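Local coordinates for hypothetical protein (Bacteroides thetaiotaomicron, PDB 2OMK) that probably catalyses the ATP-dependent pyrophosphorylation of thiamine to thiamine diphosphate, as a thiamin pyrophosphokinase, at residues F184-L189 / G223-F228; A55-C60 / T74-I79. The protein carries 1 engineered substitution. One frame throughout, in Å; residues are numbered along the deposited sequence. Where two conformers were deposited one is given.

Contact 1: residues F184-L189 / G223-F228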
loop_
_atom_site.group_PDB
_atom_site.type_symbol
_atom_site.label_atom_id
_atom_site.label_comp_id
_atom_site.label_asym_id
_atom_site.label_seq_id
_atom_site.Cartn_x
_atom_site.Cartn_y
_atom_site.Cartn_z
ATOM N N PHE A 184 0.129 -5.336 14.063
ATOM C CA PHE A 184 0.349 -4.031 14.656
ATOM C C PHE A 184 0.556 -4.189 16.163
ATOM O O PHE A 184 -0.087 -3.524 16.970
ATOM C CB PHE A 184 -0.806 -3.075 14.304
ATOM C CG PHE A 184 -0.762 -2.581 12.881
ATOM C CD1 PHE A 184 -1.278 -3.354 11.843
ATOM C CD2 PHE A 184 -0.192 -1.348 12.575
ATOM C CE1 PHE A 184 -1.228 -2.910 10.522
ATOM C CE2 PHE A 184 -0.147 -0.893 11.249
ATOM C CZ PHE A 184 -0.666 -1.677 10.223
ATOM N N GLY A 185 1.452 -5.102 16.522
ATOM C CA GLY A 185 1.842 -5.299 17.919
ATOM C C GLY A 185 1.069 -6.372 18.666
ATOM O O GLY A 185 1.217 -6.511 19.888
ATOM N N ALA A 186 0.246 -7.134 17.947
ATOM C CA ALA A 186 -0.513 -8.216 18.569
ATOM C C ALA A 186 0.408 -9.380 18.937
ATOM O O ALA A 186 1.463 -9.579 18.324
ATOM C CB ALA A 186 -1.648 -8.674 17.676
ATOM N N LYS A 187 0.010 -10.122 19.961
ATOM C CA LYS A 187 0.812 -11.226 20.477
ATOM C C LYS A 187 -0.049 -12.464 20.675
ATOM O O LYS A 187 -1.241 -12.357 20.973
ATOM C CB LYS A 187 1.493 -10.828 21.792
ATOM C CG LYS A 187 2.681 -9.890 21.622
ATOM C CD LYS A 187 3.445 -9.726 22.926
ATOM C CE LYS A 187 4.873 -9.256 22.678
ATOM N NZ LYS A 187 5.704 -9.291 23.921
ATOM N N GLY A 188 0.567 -13.633 20.499
ATOM C CA GLY A 188 -0.114 -14.912 20.620
ATOM C C GLY A 188 -1.014 -15.245 19.440
ATOM O O GLY A 188 -2.042 -15.905 19.606
ATOM N N LEU A 189 -0.629 -14.791 18.248
ATOM C CA LEU A 189 -1.454 -15.000 17.055
ATOM C C LEU A 189 -1.609 -16.477 16.739
ATOM O O LEU A 189 -0.620 -17.201 16.580
ATOM C CB LEU A 189 -0.897 -14.242 15.836
ATOM C CG LEU A 189 -1.229 -12.747 15.729
ATOM C CD1 LEU A 189 -0.348 -12.060 14.695
ATOM C CD2 LEU A 189 -2.706 -12.498 15.396
ATOM N N GLY A 223 -4.056 -7.746 21.198
ATOM C CA GLY A 223 -3.457 -6.607 20.526
ATOM C C GLY A 223 -4.105 -6.343 19.182
ATOM O O GLY A 223 -5.132 -6.938 18.843
ATOM N N GLU A 224 -3.482 -5.456 18.422
ATOM C CA GLU A 224 -4.091 -4.902 17.216
ATOM C C GLU A 224 -3.446 -5.476 15.974
ATOM O O GLU A 224 -2.241 -5.730 15.941
ATOM C CB GLU A 224 -3.959 -3.376 17.221
ATOM C CG GLU A 224 -5.017 -2.659 18.078
ATOM C CD GLU A 224 -4.657 -2.566 19.551
ATOM O OE1 GLU A 224 -3.544 -2.095 19.872
ATOM O OE2 GLU A 224 -5.502 -2.945 20.394
ATOM N N TYR A 225 -4.262 -5.689 14.951
ATOM C CA TYR A 225 -3.755 -6.130 13.667
ATOM C C TYR A 225 -4.706 -5.698 12.576
ATOM O O TYR A 225 -5.766 -5.129 12.842
ATOM C CB TYR A 225 -3.543 -7.651 13.633
ATOM C CG TYR A 225 -4.740 -8.493 14.033
ATOM C CD1 TYR A 225 -5.460 -9.217 13.082
ATOM C CD2 TYR A 225 -5.144 -8.578 15.370
ATOM C CE1 TYR A 225 -6.555 -10.006 13.453
ATOM C CE2 TYR A 225 -6.230 -9.356 15.744
ATOM C CZ TYR A 225 -6.923 -10.079 14.789
ATOM O OH TYR A 225 -7.998 -10.850 15.178
ATOM N N LEU A 226 -4.308 -5.968 11.347
ATOM C CA LEU A 226 -5.092 -5.595 10.193
ATOM C C LEU A 226 -5.263 -6.843 9.332
ATOM O O LEU A 226 -4.311 -7.609 9.140
ATOM C CB LEU A 226 -4.329 -4.517 9.445
ATOM C CG LEU A 226 -4.880 -3.736 8.263
ATOM C CD1 LEU A 226 -6.091 -2.909 8.665
ATOM C CD2 LEU A 226 -3.757 -2.837 7.796
ATOM N N VAL A 227 -6.478 -7.054 8.837
ATOM C CA VAL A 227 -6.769 -8.162 7.928
ATOM C C VAL A 227 -7.133 -7.593 6.556
ATOM O O VAL A 227 -7.932 -6.662 6.464
ATOM C CB VAL A 227 -7.902 -9.077 8.472
ATOM C CG1 VAL A 227 -8.279 -10.157 7.462
ATOM C CG2 VAL A 227 -7.468 -9.736 9.797
ATOM N N PHE A 228 -6.511 -8.129 5.511
ATOM C CA PHE A 228 -6.905 -7.818 4.134
ATOM C C PHE A 228 -7.524 -9.063 3.508
ATOM O O PHE A 228 -6.903 -10.133 3.462
ATOM C CB PHE A 228 -5.710 -7.324 3.306
ATOM C CG PHE A 228 -6.042 -7.034 1.861
ATOM C CD1 PHE A 228 -6.496 -5.771 1.477
ATOM C CD2 PHE A 228 -5.884 -8.023 0.879
ATOM C CE1 PHE A 228 -6.797 -5.485 0.136
ATOM C CE2 PHE A 228 -6.190 -7.754 -0.458
ATOM C CZ PHE A 228 -6.637 -6.472 -0.833
HETATM O O HOH W 1 -1.311 -4.078 19.406
#
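The carbonyl oxygen of E224 is approached by two backbone amides of 184-189: F184 N donates to E224 O over 3.0 Å in a distinctly bent bond (137° at the hydrogen), and A186 N reaches the same E224 O at 3.5 Å, a weak bond. A186 N is also hydrogen-bonded to N183 OD1. This is a corner of the beta-rich substrate-binding domain, where the chain leaves strand 178-183 of the large mixed sheet and crosses to strand 189-192 of a three-stranded antiparallel sheet, passing the start of strand 224-230 as it turns.

The F184 ring and the L226 side chain run alongside each other. CE1 of F184 lies 3.7 Å from L226 CB and also touches the L226 CD2 methyl, with CZ a little farther from that methyl. With chi1 at -75°, CG of F184 stands anti to its carbonyl carbon, and the ring runs along strand 224-230 toward L226. V144 of helix 133-148 and W204 of the second subunit also pack on this ring, which therefore takes part in the dimer contact.

On another side of the strand the A186 methyl packs 4.2 Å from Y225 CD2, obliquely to the ring, whose hydroxyl is hydrogen-bonded to D167 O. G223, with positive phi (120°), lets the backbones close to 3.9 Å between G223 CA and A186 CA. A water closes the corner: it accepts from E224 N at 2.8 Å and donates to F184 O and to E224 OE1, tying the bent carboxylate chain back to both backbones.

Contact 2: residues A55-C60 / T74-I79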
loop_
_atom_site.group_PDB
_atom_site.type_symbol
_atom_site.label_atom_id
_atom_site.label_comp_id
_atom_site.label_asym_id
_atom_site.label_seq_id
_atom_site.Cartn_x
_atom_site.Cartn_y
_atom_site.Cartn_z
ATOM N N ALA A 55 -24.670 5.188 -1.204
ATOM C CA ALA A 55 -24.436 6.065 -0.057
ATOM C C ALA A 55 -25.418 7.228 0.027
ATOM O O ALA A 55 -25.751 7.853 -0.988
ATOM C CB ALA A 55 -23.010 6.594 -0.095
ATOM N N GLN A 56 -25.889 7.508 1.238
ATOM C CA GLN A 56 -26.731 8.682 1.486
ATOM C C GLN A 56 -25.971 9.790 2.222
ATOM O O GLN A 56 -26.531 10.849 2.522
ATOM C CB GLN A 56 -28.003 8.285 2.234
ATOM C CG GLN A 56 -28.904 7.354 1.422
ATOM C CD GLN A 56 -30.205 7.019 2.125
ATOM O OE1 GLN A 56 -30.420 5.884 2.559
ATOM N NE2 GLN A 56 -31.081 8.008 2.242
ATOM N N PHE A 57 -24.694 9.531 2.511
ATOM C CA PHE A 57 -23.791 10.556 3.045
ATOM C C PHE A 57 -22.354 10.329 2.583
ATOM O O PHE A 57 -21.699 9.364 3.001
ATOM C CB PHE A 57 -23.853 10.643 4.579
ATOM C CG PHE A 57 -23.438 11.988 5.121
ATOM C CD1 PHE A 57 -24.275 13.099 4.984
ATOM C CD2 PHE A 57 -22.215 12.152 5.757
ATOM C CE1 PHE A 57 -23.890 14.359 5.478
ATOM C CE2 PHE A 57 -21.818 13.410 6.249
ATOM C CZ PHE A 57 -22.659 14.509 6.113
ATOM N N VAL A 58 -21.876 11.225 1.720
ATOM C CA VAL A 58 -20.533 11.123 1.140
ATOM C C VAL A 58 -19.646 12.315 1.516
ATOM O O VAL A 58 -19.970 13.481 1.235
ATOM C CB VAL A 58 -20.590 10.955 -0.406
ATOM C CG1 VAL A 58 -19.183 10.855 -1.004
ATOM C CG2 VAL A 58 -21.401 9.725 -0.780
ATOM N N VAL A 59 -18.520 12.005 2.149
ATOM C CA VAL A 59 -17.537 13.001 2.537
ATOM C C VAL A 59 -16.348 12.856 1.582
ATOM O O VAL A 59 -15.719 11.793 1.525
ATOM C CB VAL A 59 -17.075 12.796 4.017
ATOM C CG1 VAL A 59 -15.925 13.737 4.358
ATOM C CG2 VAL A 59 -18.240 12.974 5.004
ATOM N N CYS A 60 -16.056 13.906 0.817
ATOM C CA CYS A 60 -14.934 13.892 -0.134
ATOM C C CYS A 60 -13.714 14.594 0.439
ATOM O O CYS A 60 -13.836 15.678 1.016
ATOM C CB CYS A 60 -15.326 14.560 -1.455
ATOM S SG CYS A 60 -16.629 13.725 -2.338
ATOM N N THR A 74 -22.995 14.515 -6.145
ATOM C CA THR A 74 -23.098 15.650 -5.241
ATOM C C THR A 74 -22.508 15.304 -3.869
ATOM O O THR A 74 -23.107 14.528 -3.122
ATOM C CB THR A 74 -24.581 16.070 -5.098
ATOM O OG1 THR A 74 -25.130 16.318 -6.399
ATOM C CG2 THR A 74 -24.730 17.324 -4.236
ATOM N N PRO A 75 -21.331 15.874 -3.533
ATOM C CA PRO A 75 -20.757 15.621 -2.206
ATOM C C PRO A 75 -21.660 16.209 -1.130
ATOM O O PRO A 75 -22.342 17.201 -1.375
ATOM C CB PRO A 75 -19.429 16.394 -2.218
ATOM C CG PRO A 75 -19.171 16.787 -3.627
ATOM C CD PRO A 75 -20.482 16.767 -4.350
ATOM N N ASP A 76 -21.678 15.585 0.039
ATOM C CA ASP A 76 -22.390 16.141 1.185
ATOM C C ASP A 76 -21.483 17.056 1.998
ATOM O O ASP A 76 -21.933 18.069 2.555
ATOM C CB ASP A 76 -22.958 15.009 2.027
ATOM C CG ASP A 76 -24.018 14.224 1.281
ATOM O OD1 ASP A 76 -25.154 14.743 1.149
ATOM O OD2 ASP A 76 -23.716 13.103 0.816
ATOM N N VAL A 77 -20.204 16.690 2.047
ATOM C CA VAL A 77 -19.172 17.450 2.734
ATOM C C VAL A 77 -17.887 17.356 1.913
ATOM O O VAL A 77 -17.585 16.300 1.325
ATOM C CB VAL A 77 -18.909 16.886 4.178
ATOM C CG1 VAL A 77 -17.804 17.681 4.901
ATOM C CG2 VAL A 77 -20.182 16.899 5.013
ATOM N N ILE A 78 -17.131 18.447 1.860
ATOM C CA ILE A 78 -15.780 18.408 1.302
ATOM C C ILE A 78 -14.809 18.787 2.407
ATOM O O ILE A 78 -14.955 19.832 3.029
ATOM C CB ILE A 78 -15.603 19.345 0.079
ATOM C CG1 ILE A 78 -16.564 18.947 -1.045
ATOM C CG2 ILE A 78 -14.154 19.332 -0.425
ATOM C CD1 ILE A 78 -16.602 19.951 -2.189
ATOM N N ILE A 79 -13.823 17.931 2.645
ATOM C CA ILE A 79 -12.853 18.166 3.710
ATOM C C ILE A 79 -11.583 18.762 3.131
ATOM O O ILE A 79 -11.107 18.323 2.083
ATOM C CB ILE A 79 -12.509 16.854 4.480
ATOM C CG1 ILE A 79 -13.767 16.221 5.065
ATOM C CG2 ILE A 79 -11.447 17.105 5.568
ATOM C CD1 ILE A 79 -14.330 16.900 6.299
HETATM O O HOH W 2 -24.883 11.195 -0.752
HETATM O O HOH W 3 -27.150 13.242 0.923
#
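F57 lays one face of its ring against the side chain of D76: the CB of D76 stands 4.0 Å from the ring centroid and 27° off its normal, a CH-pi contact, and the carboxylate is nearly parallel to the ring, with the two planes 15° apart. CG of F57 is anti to the backbone N, a setting that swings the ring toward 74-79 until its far atom CZ meets V77 CG2 at 3.6 Å. K118 makes a cation-pi contact with the same ring.

The D76 carboxylate turns back to strand 58-60, where its OD2 takes V58 N on the anti side at 2.8 Å in a nearly straight bond, although the donor lies 22° out of the carboxylate plane. In return D76 N donates to V58 O, in the carbonyl plane, and V77 N adds a weak bond to that oxygen. Side chain and backbone of D76 thus clasp V58 from both of its peptide groups just before the strands pair.

Beyond this clasp V59 and V77 project in parallel from neighbouring strands, with V59 CG2 4.1 Å from V77 CB. V59 CG1 presses on I79 CG1 at 3.4 Å, tighter than usual van der Waals contact, on the face covered by helix 107-117. Toward helix 65-70, C60 SG rests 3.9 Å from P75 CB. C60 N to V77 O and I79 N to C60 O (2.8 Å) carry the regular parallel ladder. Strands 58-60 and 77-79, joined through helix 65-70, form a beta-alpha-beta crossover in the parallel portion of the mixed sheet, within the catalytic domain.

Contact 2 comes first in the chain and is complete before the segments of contact 1 begin. The two lie on opposite sides of the molecule's centre, their own centres 32 Å apart and their nearest atoms about 19 Å apart. Both reach the same mixed sheet: strands 58-60 and 77-79 belong to its parallel portion, in the catalytic domain, whereas strand 224-230 lies in its antiparallel portion, and the residues of contact 1 fall in the substrate-binding domain. The sheet thus runs through both regions. Contact 2 is flanked by helices 65-70 and 107-117, while contact 1 touches helix 133-148. The second subunit packs on F184 and F228 of contact 1 and does not touch contact 2.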